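Acyl-coenzyme A oxidase acox-1.2 (Caenorhabditis elegans, PDB 5K3J) catalyses the FAD-dependent first desaturation step of peroxisomal beta-oxidation, acting on the CoA thioesters of ascaroside pheromones with a five-carbon omega side chain. Local coordinates at residues Thr46-Lys51 against Asn85-Arg90. Numbering follows the deposited sequence.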
loop_
_atom_site.group_PDB
_atom_site.type_symbol
_atom_site.label_atom_id
_atom_site.label_comp_id
_atom_site.label_asym_id
_atom_site.label_seq_id
_atom_site.Cartn_x
_atom_site.Cartn_y
_atom_site.Cartn_z
ATOM N N THR A 46 27.831 13.016 4.970
ATOM C CA THR A 46 27.665 11.641 5.426
ATOM C C THR A 46 28.921 11.153 6.146
ATOM O O THR A 46 28.838 10.480 7.178
ATOM C CB THR A 46 27.353 10.692 4.253
ATOM O OG1 THR A 46 26.125 11.086 3.627
ATOM C CG2 THR A 46 27.214 9.263 4.746
ATOM N N ASP A 47 30.078 11.504 5.594
ATOM C CA ASP A 47 31.359 11.143 6.182
ATOM C C ASP A 47 31.534 11.793 7.546
ATOM O O ASP A 47 31.923 11.140 8.512
ATOM C CB ASP A 47 32.505 11.556 5.258
ATOM C CG ASP A 47 33.861 11.146 5.796
ATOM O OD1 ASP A 47 33.916 10.193 6.605
ATOM O OD2 ASP A 47 34.869 11.770 5.408
ATOM N N ALA A 48 31.246 13.089 7.603
ATOM C CA ALA A 48 31.387 13.865 8.825
ATOM C C ALA A 48 30.370 13.423 9.869
ATOM O O ALA A 48 30.638 13.481 11.069
ATOM C CB ALA A 48 31.233 15.347 8.537
ATOM N N VAL A 49 29.203 12.990 9.405
ATOM C CA VAL A 49 28.172 12.478 10.295
ATOM C C VAL A 49 28.613 11.148 10.902
ATOM O O VAL A 49 28.447 10.917 12.099
ATOM C CB VAL A 49 26.823 12.312 9.557
ATOM C CG1 VAL A 49 25.917 11.370 10.318
ATOM C CG2 VAL A 49 26.145 13.663 9.376
ATOM N N SER A 50 29.210 10.293 10.076
ATOM C CA SER A 50 29.651 8.970 10.516
ATOM C C SER A 50 30.692 8.997 11.639
ATOM O O SER A 50 30.936 7.976 12.283
ATOM C CB SER A 50 30.213 8.183 9.329
ATOM O OG SER A 50 31.306 8.861 8.740
ATOM N N LYS A 51 31.304 10.153 11.871
ATOM C CA LYS A 51 32.329 10.277 12.905
ATOM C C LYS A 51 31.700 10.597 14.259
ATOM O O LYS A 51 32.337 10.453 15.303
ATOM C CB LYS A 51 33.348 11.358 12.527
ATOM C CG LYS A 51 33.060 12.713 13.155
ATOM C CD LYS A 51 33.643 13.870 12.361
ATOM C CE LYS A 51 33.280 15.191 13.026
ATOM N NZ LYS A 51 33.487 16.360 12.131
ATOM N N ASN A 85 25.671 23.741 12.574
ATOM C CA ASN A 85 26.550 24.761 12.003
ATOM C C ASN A 85 27.934 24.233 11.650
ATOM O O ASN A 85 28.677 24.861 10.894
ATOM C CB ASN A 85 26.683 25.942 12.962
ATOM C CG ASN A 85 25.705 27.052 12.648
ATOM O OD1 ASN A 85 24.945 26.968 11.683
ATOM N ND2 ASN A 85 25.712 28.099 13.466
ATOM N N GLN A 86 28.281 23.080 12.208
ATOM C CA GLN A 86 29.536 22.428 11.867
ATOM C C GLN A 86 29.417 21.748 10.510
ATOM O O GLN A 86 30.284 21.881 9.643
ATOM C CB GLN A 86 29.919 21.384 12.914
ATOM C CG GLN A 86 30.049 21.879 14.331
ATOM C CD GLN A 86 30.638 20.812 15.232
ATOM O OE1 GLN A 86 31.330 19.902 14.769
ATOM N NE2 GLN A 86 30.360 20.912 16.524
ATOM N N LEU A 87 28.316 21.025 10.341
ATOM C CA LEU A 87 28.165 20.070 9.252
ATOM C C LEU A 87 27.693 20.679 7.937
ATOM O O LEU A 87 28.092 20.219 6.866
ATOM C CB LEU A 87 27.197 18.964 9.680
ATOM C CG LEU A 87 27.647 18.123 10.879
ATOM C CD1 LEU A 87 26.485 17.348 11.497
ATOM C CD2 LEU A 87 28.769 17.177 10.476
ATOM N N ILE A 88 26.830 21.691 8.000
ATOM C CA ILE A 88 26.300 22.292 6.774
ATOM C C ILE A 88 26.131 23.811 6.794
ATOM O O ILE A 88 26.338 24.471 7.814
ATOM C CB ILE A 88 24.907 21.731 6.408
ATOM C CG1 ILE A 88 23.873 22.136 7.468
ATOM C CG2 ILE A 88 24.938 20.224 6.192
ATOM C CD1 ILE A 88 22.441 21.905 7.036
ATOM N N ASP A 89 25.735 24.342 5.639
ATOM C CA ASP A 89 25.260 25.712 5.506
ATOM C C ASP A 89 23.785 25.735 5.896
ATOM O O ASP A 89 22.936 25.250 5.147
ATOM C CB ASP A 89 25.472 26.213 4.074
ATOM C CG ASP A 89 24.941 27.616 3.847
ATOM O OD1 ASP A 89 24.722 28.352 4.832
ATOM O OD2 ASP A 89 24.756 27.986 2.666
ATOM N N ARG A 90 23.496 26.284 7.074
ATOM C CA ARG A 90 22.170 26.200 7.683
ATOM C C ARG A 90 21.027 26.587 6.748
ATOM O O ARG A 90 19.975 25.947 6.745
ATOM C CB ARG A 90 22.113 27.080 8.933
ATOM C CG ARG A 90 20.753 27.075 9.613
ATOM C CD ARG A 90 20.485 28.379 10.346
ATOM N NE ARG A 90 21.245 28.489 11.585
ATOM C CZ ARG A 90 21.204 29.549 12.387
ATOM N NH1 ARG A 90 20.439 30.589 12.072
ATOM N NH2 ARG A 90 21.925 29.571 13.499
#
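L87 meets A48 and V49 with the two methyls of its forked end. CD2 of L87 lies 3.6 Å from CB of A48. CD1 of L87 is 4.3 Å from CG2 of V49, a looser touch. The fork of the leucine thus spans two consecutive residues of helix 36-49, near its C-terminal end. The L87 side chain leaves its backbone toward that helix. With CG beside the backbone N and anti to the carbonyl carbon (chi1 -62°), the two methyls come to face A48 and V49. The methyl of A48 points back at L87, and CA of A48 is 7.0 Å from CA of L87, consistent with the short side chain of A48. V49 is turned more along the interface and offers one methyl, CG2, to L87. Its side chain also packs on L99 and E102 of helix 93-103 and on L55. L87 is the last residue of the short helix 84-87, and I88 then leaves helical geometry. The L87 carbonyl O accepts a hydrogen bond from NH2 of R41, a residue of helix 36-49, so a polar tie joins the same two helices. I52 also touches the L87 side chain. The contact lies in the N-terminal helical region of the acyl-CoA oxidase, away from the FAD, substrate and ATP sites. No hydrogen bond or salt bridge crosses between 46-51 and 85-90. Their direct attraction therefore rests on van der Waals and hydrophobic contact of aliphatic groups, with L87 and V49 buried.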